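Uncharacterized protein (Legionella pneumophila subsp. pneumophila str. Philadelphia 1, PDB 4RXV) is of unknown function; this N-terminal part of a longer protein carries a RavJ peptidase domain of clan CA, so a cysteine-protease-like fold is probable. Local coordinates at residues A[111-116]-A[142-147]; A[118-123]-A[214-219]; A[47-52]-A[58-63]; A[83-88]-A[96-101]. All blocks are in the same frame, centred on the assembly; numbering follows the deposited sequence.

How the contacts relate
Along the chain contact 3 (47-52 with 58-63) closes before contact 4 (83-88 with 96-101) opens, and both precede contacts 1 and 2, whose segments alternate. Contacts 3 and 4 touch, with centres about 10 Å apart, and meet on strand 95-100 of the small mixed sheet. Contacts 1 and 2, centres about 8 Å apart, share the turn from helix 105-114 into helix 117-122, beside the four-stranded antiparallel sheet. The centres of contacts 1 and 3 lie about 29 Å apart on opposite sides of the chain's centre. Strand 95-100 leads directly into helix 105-114, so one continuous run of chain ties the two regions of this peptidase-like domain together.

Contact 1. Residues A[111-116]-A[142-147]; sequences GVLLDD and TLLVPK
Leu113, near the end of helix 105-114, brings one methyl, CD1, against two side chains of strand 136-146. It meets the methyl of Thr142, with Leu113 CD1 3.9 Å from Thr142 CG2, and the branch end of Leu144, with Leu113 CD1 4.0 Å from Leu144 CD2 and about as far from Leu144 CG. The Leu113 and Thr142 side chains run past one another in opposite senses. Thr142 presents carbon rather than oxygen because its CG2 is anti to the backbone N (chi1 -68° for OG1), which leaves OG1 to hydrogen-bond the carbonyl oxygen of Ala106, near the start of the same helix. The threonine thus serves that helix twice, through a methyl and through a hydroxyl. Ile9 of helix 6-14 and Val170 of strand 168-170 also touch both leucines, making this small patch part of a buried apolar layer between helix and antiparallel sheet. Toward the far ends the segments diverge: Asp116 takes no part and instead N-caps helix 117-122, its OD1 accepting from Ile119 N, and the exposed Lys147 carries its NZ to a salt bridge with Asp124. The two segments therefore meet by apolar packing alone, methyl against methyl or methine, with no directional bond between them, while the hydroxyl of Thr142 is satisfied by Ala106 O.

Contact 2. Residues A[118-123]-A[214-219]; sequences QIRTQY and TSTRTG
Arg120 of the short helix 117-122 reaches across to the loop 214-219 and ends at the carbonyl of Thr216. In chain order, Thr214 and Ser215 come first, their side chains directed away from the helix. At Thr216 the backbone oxygen receives two bonds end-on from the guanidinium: Arg120 NH2 lies 2.9 Å and Arg120 NH1 3.1 Å from Thr216 O. Both are bent, with N-H...O angles of 146° and 138°, as expected when two nitrogens share one acceptor. The oxygen sits close to the guanidinium plane, but the two donors meet the carbonyl differently: NH1 is in the carbonyl plane, NH2 well above it. The Thr216 methyl rests against NH2, Arg120 NH2 being 3.7 Å from Thr216 CG2, while its hydroxyl bonds Ser212 O. Arg217 follows with its side chain pointing away. Thr218 then turns back and lays its methyl over one face of the guanidinium, nearer the border than the centre; Thr218 CG2 is 3.6 Å from Arg120 CZ. A bend at chi2 (-78°) helps bring the flat group round to this position. Gly219 closes the segment with a backbone hydrogen bond to Asp115. Arg120 NH2 also donates to Leu114 O at the end of the preceding helix. The arginine thereby joins two backbone carbonyls, tying the loop after strand 202-206 to the helical side of the domain by a guanidinium whose positive charge is probably stabilised by the carbonyl dipoles of Thr216 and Leu114.

Contact 3. Residues A[47-52]-A[58-63]; sequences QKYSTN and PPFSQW
The Tyr49 ring meets Phe60 at its edge: the CB of Phe60 lies near the plane of the tyrosine ring, beside the hydroxyl, with Tyr49 OH 3.5 Å from Phe60 CB. The Tyr49 hydroxyl approaches the Phe60 ring obliquely, and the two side chains cross at a slant. Within 58-63, one face of the Trp63 indole carries Pro59 CG, which sits 3.4 Å over it, displaced from the middle of the ring system. Tyr49 OH also stands 3.3 Å from Phe60 O, at an angle too poor for a hydrogen bond. With its CG anti to the backbone N (chi1 170°), Tyr49 sends its ring out from helix 37-50 toward the first turn of helix 60-64. A cis peptide bond precedes Pro59, whose carbonyl receives Trp63 N, Pro59 O to Trp63 N measuring 2.9 Å, as the helix starts. The Phe60 ring makes an edge-to-face pair with Phe90. Val99 of strand 95-100 touches Tyr49, Phe60 and Trp63, while Val97 and Ile92 also touch Tyr49; the two helices therefore meet over the small mixed sheet that holds strands 91-92 and 95-100.

Contact 4. Residues A[83-88]-A[96-101]; sequences QRNKKS and AVRVSE
The chain from Arg84 to Lys87 runs nearly opposite to that from Ala96 to Val99, their end-to-end directions 162° apart, yet waters rather than direct backbone bonds join them. Arg98 crosses Asn85 and gives the one direct hydrogen bond: Arg98 NH1 is 3.0 Å from Asn85 OD1, with an N-H...O angle of 157°. The oxygen lies in the guanidinium plane, whereas the donor stands well above the amide's own carbonyl plane; the two flat groups are turned 48° apart. A bend at chi3 brings the guanidinium to this amide, and the Arg98 stem packs on the helix end, with Arg98 CG 3.2 Å from Arg84 O. Asn85 OD1 also accepts from His108 NE2; ND2 donates to carboxylate OE1 of Glu16, while the backbone O of Glu16 accepts from Arg98 NH2. The contact thus links the end of helix 74-84 to strand 95-100, the middle strand of the mixed sheet. One water accepts from Arg84 NE, donates to Val99 O and also bonds Ser100 OG. Two others donate to Val97 O, one bridging to Lys86 O, one to Ser88 N. On the exposed side Lys87 lies along the Ala96 methyl, Lys87 CG being 3.7 Å from Ala96 CB.

Contact 1. Residues A[111-116]-A[142-147]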
loop_
_atom_site.group_PDB
_atom_site.type_symbol
_atom_site.label_atom_id
_atom_site.label_comp_id
_atom_site.label_asym_id
_atom_site.label_seq_id
_atom_site.Cartn_x
_atom_site.Cartn_y
_atom_site.Cartn_z
ATOM N N GLY A 111 7.029 0.477 -2.510
ATOM C CA GLY A 111 8.105 -0.218 -3.201
ATOM C C GLY A 111 7.850 -0.393 -4.677
ATOM O O GLY A 111 8.735 -0.132 -5.495
ATOM N N VAL A 112 6.647 -0.826 -5.035
ATOM C CA VAL A 112 6.282 -0.981 -6.441
ATOM C C VAL A 112 6.499 0.322 -7.208
ATOM O O VAL A 112 7.023 0.323 -8.318
ATOM C CB VAL A 112 4.827 -1.474 -6.563
ATOM C CG1 VAL A 112 4.321 -1.384 -7.980
ATOM C CG2 VAL A 112 4.690 -2.906 -6.014
ATOM N N LEU A 113 6.059 1.423 -6.622
ATOM C CA LEU A 113 6.128 2.716 -7.283
ATOM C C LEU A 113 7.547 3.257 -7.346
ATOM O O LEU A 113 7.951 3.808 -8.362
ATOM C CB LEU A 113 5.210 3.690 -6.571
ATOM C CG LEU A 113 3.750 3.267 -6.620
ATOM C CD1 LEU A 113 2.939 4.070 -5.603
ATOM C CD2 LEU A 113 3.163 3.310 -7.994
ATOM N N LEU A 114 8.316 3.095 -6.277
ATOM C CA LEU A 114 9.702 3.538 -6.229
ATOM C C LEU A 114 10.567 2.751 -7.203
ATOM O O LEU A 114 11.629 3.209 -7.596
ATOM C CB LEU A 114 10.246 3.461 -4.788
ATOM C CG LEU A 114 9.730 4.579 -3.871
ATOM C CD1 LEU A 114 9.882 4.228 -2.419
ATOM C CD2 LEU A 114 10.420 5.890 -4.168
ATOM N N ASP A 115 10.149 1.541 -7.549
ATOM C CA ASP A 115 10.907 0.673 -8.435
ATOM C C ASP A 115 10.675 1.000 -9.901
ATOM O O ASP A 115 11.318 0.408 -10.739
ATOM C CB ASP A 115 10.522 -0.783 -8.180
ATOM C CG ASP A 115 11.461 -1.748 -8.843
ATOM O OD1 ASP A 115 12.670 -1.663 -8.573
ATOM O OD2 ASP A 115 10.982 -2.583 -9.639
ATOM N N ASP A 116 9.755 1.911 -10.201
ATOM C CA ASP A 116 9.384 2.231 -11.578
ATOM C C ASP A 116 10.107 3.483 -12.077
ATOM O O ASP A 116 9.954 4.562 -11.530
ATOM C CB ASP A 116 7.872 2.441 -11.649
ATOM C CG ASP A 116 7.364 2.593 -13.063
ATOM O OD1 ASP A 116 7.751 3.572 -13.730
ATOM O OD2 ASP A 116 6.555 1.744 -13.507
ATOM N N THR A 142 0.074 5.339 0.862
ATOM C CA THR A 142 1.117 5.818 -0.040
ATOM C C THR A 142 0.556 6.903 -0.927
ATOM O O THR A 142 -0.584 6.804 -1.399
ATOM C CB THR A 142 1.741 4.641 -0.772
ATOM O OG1 THR A 142 2.459 3.892 0.208
ATOM C CG2 THR A 142 2.692 5.044 -1.886
ATOM N N LEU A 143 1.359 7.939 -1.165
ATOM C CA LEU A 143 0.999 9.035 -2.057
ATOM C C LEU A 143 1.992 9.159 -3.197
ATOM O O LEU A 143 3.193 8.964 -3.025
ATOM C CB LEU A 143 0.972 10.390 -1.347
ATOM C CG LEU A 143 0.102 10.502 -0.100
ATOM C CD1 LEU A 143 0.289 11.904 0.512
ATOM C CD2 LEU A 143 -1.342 10.218 -0.409
ATOM N N LEU A 144 1.454 9.524 -4.349
ATOM C CA LEU A 144 2.224 10.054 -5.472
ATOM C C LEU A 144 1.968 11.543 -5.557
ATOM O O LEU A 144 0.827 11.956 -5.733
ATOM C CB LEU A 144 1.799 9.377 -6.775
ATOM C CG LEU A 144 2.155 7.891 -6.865
ATOM C CD1 LEU A 144 1.272 7.181 -7.884
ATOM C CD2 LEU A 144 3.599 7.708 -7.223
ATOM N N VAL A 145 3.004 12.356 -5.361
ATOM C CA VAL A 145 2.839 13.804 -5.425
ATOM C C VAL A 145 3.604 14.337 -6.624
ATOM O O VAL A 145 4.680 13.866 -6.932
ATOM C CB VAL A 145 3.277 14.515 -4.116
ATOM C CG1 VAL A 145 2.370 14.080 -2.952
ATOM C CG2 VAL A 145 4.736 14.266 -3.794
ATOM N N PRO A 146 3.035 15.312 -7.332
ATOM C CA PRO A 146 3.755 15.851 -8.477
ATOM C C PRO A 146 5.109 16.406 -8.058
ATOM O O PRO A 146 5.267 16.967 -6.984
ATOM C CB PRO A 146 2.818 16.947 -8.986
ATOM C CG PRO A 146 1.464 16.483 -8.577
ATOM C CD PRO A 146 1.671 15.858 -7.241
ATOM N N LYS A 147 6.100 16.201 -8.912
ATOM C CA LYS A 147 7.447 16.689 -8.661
ATOM C C LYS A 147 7.436 18.136 -8.225
ATOM O O LYS A 147 6.813 18.965 -8.891
ATOM C CB LYS A 147 8.247 16.613 -9.958
ATOM C CG LYS A 147 8.709 15.246 -10.309
ATOM C CD LYS A 147 9.754 14.786 -9.346
ATOM C CE LYS A 147 10.374 13.510 -9.818
ATOM N NZ LYS A 147 11.322 13.016 -8.811
#

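Contact 2. Residues A[118-123]-A[214-219]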
loop_
_atom_site.group_PDB
_atom_site.type_symbol
_atom_site.label_atom_id
_atom_site.label_comp_id
_atom_site.label_asym_id
_atom_site.label_seq_id
_atom_site.Cartn_x
_atom_site.Cartn_y
_atom_site.Cartn_z
ATOM N N GLN A 118 9.682 5.393 -14.728
ATOM C CA GLN A 118 8.858 6.462 -15.286
ATOM C C GLN A 118 8.081 7.185 -14.183
ATOM O O GLN A 118 7.732 8.347 -14.309
ATOM C CB GLN A 118 7.913 5.915 -16.345
ATOM C CG GLN A 118 8.637 5.357 -17.554
ATOM C CD GLN A 118 7.691 4.722 -18.550
ATOM O OE1 GLN A 118 6.546 4.410 -18.224
ATOM N NE2 GLN A 118 8.164 4.535 -19.772
ATOM N N ILE A 119 7.828 6.493 -13.078
ATOM C CA ILE A 119 7.283 7.160 -11.901
ATOM C C ILE A 119 8.338 8.109 -11.318
ATOM O O ILE A 119 8.011 9.215 -10.923
ATOM C CB ILE A 119 6.789 6.174 -10.868
ATOM C CG1 ILE A 119 5.643 5.375 -11.484
ATOM C CG2 ILE A 119 6.389 6.917 -9.561
ATOM C CD1 ILE A 119 4.340 5.516 -10.763
ATOM N N ARG A 120 9.590 7.669 -11.286
ATOM C CA ARG A 120 10.675 8.484 -10.702
ATOM C C ARG A 120 10.732 9.893 -11.277
ATOM O O ARG A 120 11.086 10.843 -10.589
ATOM C CB ARG A 120 12.066 7.883 -10.975
ATOM C CG ARG A 120 12.434 6.655 -10.231
ATOM C CD ARG A 120 12.867 6.927 -8.786
ATOM N NE ARG A 120 13.134 5.639 -8.170
ATOM C CZ ARG A 120 14.332 5.135 -7.931
ATOM N NH1 ARG A 120 15.437 5.816 -8.163
ATOM N NH2 ARG A 120 14.411 3.934 -7.419
ATOM N N THR A 121 10.456 10.039 -12.568
ATOM C CA THR A 121 10.628 11.353 -13.185
ATOM C C THR A 121 9.362 12.209 -13.205
ATOM O O THR A 121 9.410 13.383 -13.552
ATOM C CB THR A 121 11.153 11.226 -14.618
ATOM O OG1 THR A 121 10.183 10.546 -15.410
ATOM C CG2 THR A 121 12.455 10.452 -14.654
ATOM N N GLN A 122 8.232 11.619 -12.845
ATOM C CA GLN A 122 6.954 12.313 -12.852
ATOM C C GLN A 122 6.414 12.622 -11.450
ATOM O O GLN A 122 5.769 13.660 -11.262
ATOM C CB GLN A 122 5.938 11.489 -13.645
ATOM C CG GLN A 122 4.526 12.059 -13.768
ATOM C CD GLN A 122 4.427 13.322 -14.615
ATOM O OE1 GLN A 122 5.420 13.951 -14.961
ATOM N NE2 GLN A 122 3.203 13.674 -14.974
ATOM N N TYR A 123 6.675 11.745 -10.477
ATOM C CA TYR A 123 6.135 11.884 -9.146
ATOM C C TYR A 123 7.209 11.660 -8.106
ATOM O O TYR A 123 8.121 10.875 -8.311
ATOM C CB TYR A 123 5.022 10.840 -8.911
ATOM C CG TYR A 123 3.759 11.049 -9.709
ATOM C CD1 TYR A 123 2.834 11.999 -9.329
ATOM C CD2 TYR A 123 3.475 10.291 -10.826
ATOM C CE1 TYR A 123 1.662 12.188 -10.052
ATOM C CE2 TYR A 123 2.321 10.488 -11.557
ATOM C CZ TYR A 123 1.420 11.440 -11.169
ATOM O OH TYR A 123 0.282 11.607 -11.923
ATOM N N THR A 214 18.493 8.336 -5.397
ATOM C CA THR A 214 19.096 8.346 -6.726
ATOM C C THR A 214 19.932 7.096 -7.011
ATOM O O THR A 214 20.020 6.646 -8.157
ATOM C CB THR A 214 19.974 9.573 -6.907
ATOM O OG1 THR A 214 19.212 10.728 -6.571
ATOM C CG2 THR A 214 20.423 9.638 -8.328
ATOM N N SER A 215 20.544 6.544 -5.967
ATOM C CA SER A 215 21.343 5.334 -6.114
ATOM C C SER A 215 20.518 4.055 -5.961
ATOM O O SER A 215 21.070 2.955 -5.963
ATOM C CB SER A 215 22.505 5.325 -5.122
ATOM O OG SER A 215 22.047 5.370 -3.792
ATOM N N THR A 216 19.207 4.190 -5.833
ATOM C CA THR A 216 18.330 3.037 -5.710
ATOM C C THR A 216 17.908 2.618 -7.115
ATOM O O THR A 216 17.225 3.343 -7.821
ATOM C CB THR A 216 17.105 3.371 -4.838
ATOM O OG1 THR A 216 17.542 3.792 -3.541
ATOM C CG2 THR A 216 16.207 2.153 -4.675
ATOM N N ARG A 217 18.314 1.419 -7.488
ATOM C CA ARG A 217 18.009 0.826 -8.775
ATOM C C ARG A 217 16.510 0.693 -9.015
ATOM O O ARG A 217 15.745 0.409 -8.097
ATOM C CB ARG A 217 18.613 -0.581 -8.782
ATOM C CG ARG A 217 19.010 -1.128 -10.130
ATOM C CD ARG A 217 20.024 -2.279 -9.977
ATOM N NE ARG A 217 20.894 -2.431 -11.145
ATOM C CZ ARG A 217 22.084 -1.848 -11.294
ATOM N NH1 ARG A 217 22.567 -1.029 -10.367
ATOM N NH2 ARG A 217 22.781 -2.045 -12.407
ATOM N N THR A 218 16.087 0.886 -10.255
ATOM C CA THR A 218 14.726 0.578 -10.653
ATOM C C THR A 218 14.665 -0.787 -11.349
ATOM O O THR A 218 15.692 -1.344 -11.740
ATOM C CB THR A 218 14.157 1.666 -11.575
ATOM O OG1 THR A 218 14.974 1.801 -12.752
ATOM C CG2 THR A 218 14.071 2.997 -10.847
ATOM N N GLY A 219 13.468 -1.334 -11.524
ATOM C CA GLY A 219 13.330 -2.622 -12.193
ATOM C C GLY A 219 13.792 -3.810 -11.359
ATOM O O GLY A 219 14.067 -4.885 -11.894
#

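Contact 3. Residues A[47-52]-A[58-63]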
loop_
_atom_site.group_PDB
_atom_site.type_symbol
_atom_site.label_atom_id
_atom_site.label_comp_id
_atom_site.label_asym_id
_atom_site.label_seq_id
_atom_site.Cartn_x
_atom_site.Cartn_y
_atom_site.Cartn_z
ATOM N N GLN A 47 -10.345 -16.337 7.498
ATOM C CA GLN A 47 -10.815 -17.376 8.389
ATOM C C GLN A 47 -9.959 -18.627 8.234
ATOM O O GLN A 47 -9.537 -19.243 9.220
ATOM C CB GLN A 47 -12.286 -17.682 8.108
ATOM C CG GLN A 47 -13.204 -16.561 8.535
ATOM C CD GLN A 47 -13.098 -16.269 10.024
ATOM O OE1 GLN A 47 -12.845 -15.132 10.435
ATOM N NE2 GLN A 47 -13.282 -17.298 10.837
ATOM N N LYS A 48 -9.701 -19.011 6.990
ATOM C CA LYS A 48 -8.903 -20.197 6.711
ATOM C C LYS A 48 -7.446 -20.028 7.158
ATOM O O LYS A 48 -6.864 -20.946 7.738
ATOM C CB LYS A 48 -8.979 -20.515 5.220
ATOM C CG LYS A 48 -10.377 -20.926 4.786
ATOM C CD LYS A 48 -10.485 -21.184 3.301
ATOM C CE LYS A 48 -11.894 -21.663 2.964
ATOM N NZ LYS A 48 -12.044 -22.169 1.573
ATOM N N TYR A 49 -6.872 -18.855 6.910
ATOM C CA TYR A 49 -5.513 -18.561 7.325
ATOM C C TYR A 49 -5.330 -18.630 8.841
ATOM O O TYR A 49 -4.357 -19.214 9.335
ATOM C CB TYR A 49 -5.168 -17.160 6.833
ATOM C CG TYR A 49 -3.894 -16.593 7.381
ATOM C CD1 TYR A 49 -2.693 -16.818 6.739
ATOM C CD2 TYR A 49 -3.892 -15.793 8.526
ATOM C CE1 TYR A 49 -1.522 -16.263 7.207
ATOM C CE2 TYR A 49 -2.723 -15.222 9.003
ATOM C CZ TYR A 49 -1.543 -15.469 8.351
ATOM O OH TYR A 49 -0.361 -14.915 8.797
ATOM N N SER A 50 -6.255 -18.002 9.559
ATOM C CA SER A 50 -6.042 -17.649 10.966
ATOM C C SER A 50 -5.814 -18.856 11.846
ATOM O O SER A 50 -5.055 -18.774 12.819
ATOM C CB SER A 50 -7.219 -16.832 11.504
ATOM O OG SER A 50 -8.430 -17.569 11.459
ATOM N N THR A 51 -6.449 -19.975 11.494
ATOM C CA THR A 51 -6.360 -21.196 12.285
ATOM C C THR A 51 -5.543 -22.287 11.608
ATOM O O THR A 51 -5.486 -23.393 12.114
ATOM C CB THR A 51 -7.755 -21.753 12.587
ATOM O OG1 THR A 51 -8.473 -21.912 11.350
ATOM C CG2 THR A 51 -8.497 -20.805 13.509
ATOM N N ASN A 52 -4.906 -21.979 10.483
ATOM C CA ASN A 52 -3.989 -22.912 9.835
ATOM C C ASN A 52 -2.682 -22.859 10.603
ATOM O O ASN A 52 -2.200 -21.779 10.907
ATOM C CB ASN A 52 -3.780 -22.493 8.372
ATOM C CG ASN A 52 -3.008 -23.517 7.564
ATOM O OD1 ASN A 52 -1.908 -23.923 7.939
ATOM N ND2 ASN A 52 -3.576 -23.924 6.433
ATOM N N PRO A 58 7.183 -18.219 11.161
ATOM C CA PRO A 58 7.733 -17.037 10.485
ATOM C C PRO A 58 7.803 -17.267 8.975
ATOM O O PRO A 58 8.082 -18.399 8.553
ATOM C CB PRO A 58 9.148 -16.915 11.071
ATOM C CG PRO A 58 9.160 -17.744 12.300
ATOM C CD PRO A 58 8.166 -18.844 12.063
ATOM N N PRO A 59 7.602 -16.216 8.163
ATOM C CA PRO A 59 7.399 -14.817 8.557
ATOM C C PRO A 59 5.928 -14.456 8.778
ATOM O O PRO A 59 5.640 -13.320 9.144
ATOM C CB PRO A 59 7.923 -14.053 7.343
ATOM C CG PRO A 59 7.542 -14.929 6.191
ATOM C CD PRO A 59 7.719 -16.350 6.701
ATOM N N PHE A 60 5.018 -15.398 8.530
ATOM C CA PHE A 60 3.588 -15.128 8.624
ATOM C C PHE A 60 3.192 -14.554 9.979
ATOM O O PHE A 60 2.403 -13.602 10.052
ATOM C CB PHE A 60 2.793 -16.397 8.305
ATOM C CG PHE A 60 3.174 -16.986 6.989
ATOM C CD1 PHE A 60 2.743 -16.408 5.804
ATOM C CD2 PHE A 60 4.052 -18.060 6.928
ATOM C CE1 PHE A 60 3.153 -16.919 4.592
ATOM C CE2 PHE A 60 4.447 -18.571 5.724
ATOM C CZ PHE A 60 4.000 -18.003 4.555
ATOM N N SER A 61 3.733 -15.130 11.054
ATOM C CA SER A 61 3.480 -14.641 12.406
ATOM C C SER A 61 3.749 -13.138 12.529
ATOM O O SER A 61 2.964 -12.399 13.140
ATOM C CB SER A 61 4.386 -15.372 13.417
ATOM O OG SER A 61 4.022 -16.720 13.620
ATOM N N GLN A 62 4.878 -12.703 11.986
ATOM C CA GLN A 62 5.303 -11.316 12.094
ATOM C C GLN A 62 4.499 -10.417 11.140
ATOM O O GLN A 62 4.105 -9.290 11.502
ATOM C CB GLN A 62 6.803 -11.183 11.817
ATOM C CG GLN A 62 7.728 -11.792 12.881
ATOM C CD GLN A 62 7.743 -13.319 12.898
ATOM O OE1 GLN A 62 7.755 -13.981 11.848
ATOM N NE2 GLN A 62 7.739 -13.882 14.098
ATOM N N TRP A 63 4.207 -10.922 9.936
ATOM C CA TRP A 63 3.415 -10.138 8.978
ATOM C C TRP A 63 2.014 -9.877 9.549
ATOM O O TRP A 63 1.423 -8.821 9.342
ATOM C CB TRP A 63 3.302 -10.882 7.658
ATOM C CG TRP A 63 4.562 -10.980 6.891
ATOM C CD1 TRP A 63 5.698 -10.245 7.062
ATOM C CD2 TRP A 63 4.817 -11.858 5.792
ATOM N NE1 TRP A 63 6.641 -10.588 6.120
ATOM C CE2 TRP A 63 6.128 -11.587 5.337
ATOM C CE3 TRP A 63 4.061 -12.840 5.138
ATOM C CZ2 TRP A 63 6.692 -12.254 4.259
ATOM C CZ3 TRP A 63 4.627 -13.510 4.073
ATOM C CH2 TRP A 63 5.930 -13.207 3.640
#

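Contact 4. Residues A[83-88]-A[96-101]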
loop_
_atom_site.group_PDB
_atom_site.type_symbol
_atom_site.label_atom_id
_atom_site.label_comp_id
_atom_site.label_asym_id
_atom_site.label_seq_id
_atom_site.Cartn_x
_atom_site.Cartn_y
_atom_site.Cartn_z
ATOM N N GLN A 83 9.767 -9.142 -0.490
ATOM C CA GLN A 83 9.636 -10.166 0.535
ATOM C C GLN A 83 8.205 -10.646 0.672
ATOM O O GLN A 83 7.968 -11.843 0.844
ATOM C CB GLN A 83 10.103 -9.617 1.862
ATOM C CG GLN A 83 11.596 -9.438 1.942
ATOM C CD GLN A 83 12.352 -10.725 1.632
ATOM O OE1 GLN A 83 13.203 -10.764 0.734
ATOM N NE2 GLN A 83 12.033 -11.790 2.362
ATOM N N ARG A 84 7.243 -9.737 0.566
ATOM C CA ARG A 84 5.851 -10.137 0.708
ATOM C C ARG A 84 5.345 -10.903 -0.495
ATOM O O ARG A 84 4.338 -11.583 -0.383
ATOM C CB ARG A 84 4.951 -8.914 0.910
ATOM C CG ARG A 84 5.218 -8.019 2.096
ATOM C CD ARG A 84 5.098 -8.751 3.365
ATOM N NE ARG A 84 5.486 -8.000 4.580
ATOM C CZ ARG A 84 6.727 -7.630 4.889
ATOM N NH1 ARG A 84 7.725 -7.791 4.025
ATOM N NH2 ARG A 84 6.969 -7.061 6.067
ATOM N N ASN A 85 6.024 -10.809 -1.638
ATOM C CA ASN A 85 5.625 -11.517 -2.859
ATOM C C ASN A 85 6.290 -12.877 -3.019
ATOM O O ASN A 85 6.048 -13.583 -3.993
ATOM C CB ASN A 85 5.913 -10.678 -4.098
ATOM C CG ASN A 85 4.855 -9.620 -4.343
ATOM O OD1 ASN A 85 3.905 -9.442 -3.572
ATOM N ND2 ASN A 85 5.012 -8.915 -5.439
ATOM N N LYS A 86 7.120 -13.273 -2.073
ATOM C CA LYS A 86 7.679 -14.612 -2.113
ATOM C C LYS A 86 6.587 -15.666 -1.888
ATOM O O LYS A 86 5.750 -15.543 -0.992
ATOM C CB LYS A 86 8.806 -14.745 -1.093
ATOM C CG LYS A 86 9.996 -13.889 -1.474
ATOM C CD LYS A 86 11.200 -14.112 -0.570
ATOM C CE LYS A 86 12.370 -13.209 -0.973
ATOM N NZ LYS A 86 12.769 -13.361 -2.402
ATOM N N LYS A 87 6.583 -16.691 -2.736
ATOM C CA LYS A 87 5.626 -17.775 -2.604
ATOM C C LYS A 87 6.270 -18.917 -1.859
ATOM O O LYS A 87 7.328 -19.387 -2.221
ATOM C CB LYS A 87 5.134 -18.256 -3.965
ATOM C CG LYS A 87 4.366 -17.197 -4.726
ATOM C CD LYS A 87 3.955 -17.716 -6.085
ATOM C CE LYS A 87 3.322 -16.620 -6.927
ATOM N NZ LYS A 87 2.901 -17.142 -8.253
ATOM N N SER A 88 5.620 -19.354 -0.797
ATOM C CA SER A 88 6.098 -20.497 -0.057
ATOM C C SER A 88 5.107 -21.617 -0.239
ATOM O O SER A 88 4.184 -21.527 -1.053
ATOM C CB SER A 88 6.226 -20.169 1.429
ATOM O OG SER A 88 4.954 -20.158 2.046
ATOM N N ALA A 96 -0.928 -19.133 -3.264
ATOM C CA ALA A 96 0.113 -18.853 -2.289
ATOM C C ALA A 96 -0.297 -17.700 -1.392
ATOM O O ALA A 96 -0.759 -16.664 -1.851
ATOM C CB ALA A 96 1.419 -18.532 -2.975
ATOM N N VAL A 97 -0.056 -17.879 -0.103
ATOM C CA VAL A 97 -0.408 -16.895 0.904
ATOM C C VAL A 97 0.581 -15.728 0.954
ATOM O O VAL A 97 1.793 -15.915 1.062
ATOM C CB VAL A 97 -0.467 -17.577 2.278
ATOM C CG1 VAL A 97 -0.618 -16.572 3.401
ATOM C CG2 VAL A 97 -1.616 -18.553 2.310
ATOM N N ARG A 98 0.021 -14.523 0.897
ATOM C CA ARG A 98 0.704 -13.265 1.224
ATOM C C ARG A 98 -0.130 -12.591 2.295
ATOM O O ARG A 98 -1.352 -12.741 2.279
ATOM C CB ARG A 98 0.837 -12.377 -0.015
ATOM C CG ARG A 98 1.645 -13.032 -1.142
ATOM C CD ARG A 98 1.766 -12.102 -2.362
ATOM N NE ARG A 98 0.457 -11.915 -2.953
ATOM C CZ ARG A 98 0.129 -10.954 -3.816
ATOM N NH1 ARG A 98 1.024 -10.071 -4.257
ATOM N NH2 ARG A 98 -1.120 -10.887 -4.246
ATOM N N VAL A 99 0.514 -11.875 3.211
ATOM C CA VAL A 99 -0.182 -11.333 4.367
ATOM C C VAL A 99 0.196 -9.892 4.608
ATOM O O VAL A 99 1.361 -9.547 4.585
ATOM C CB VAL A 99 0.175 -12.122 5.651
ATOM C CG1 VAL A 99 -0.646 -11.603 6.842
ATOM C CG2 VAL A 99 -0.007 -13.606 5.476
ATOM N N SER A 100 -0.799 -9.069 4.934
ATOM C CA SER A 100 -0.534 -7.718 5.425
ATOM C C SER A 100 -1.722 -7.218 6.260
ATOM O O SER A 100 -2.640 -7.986 6.582
ATOM C CB SER A 100 -0.177 -6.774 4.280
ATOM O OG SER A 100 0.433 -5.608 4.757
ATOM N N GLU A 101 -1.687 -5.943 6.641
ATOM C CA GLU A 101 -2.675 -5.379 7.544
ATOM C C GLU A 101 -2.655 -3.844 7.408
ATOM O O GLU A 101 -1.913 -3.281 6.585
ATOM C CB GLU A 101 -2.460 -5.877 8.989
ATOM C CG GLU A 101 -1.006 -5.923 9.427
ATOM C CD GLU A 101 -0.372 -4.576 9.334
ATOM O OE1 GLU A 101 0.597 -4.411 8.568
ATOM O OE2 GLU A 101 -0.866 -3.657 10.021
HETATM O O HOH W 1 2.833 -7.251 5.338
HETATM O O HOH W 2 4.336 -14.992 1.252
HETATM O O HOH W 3 3.057 -18.603 0.528
#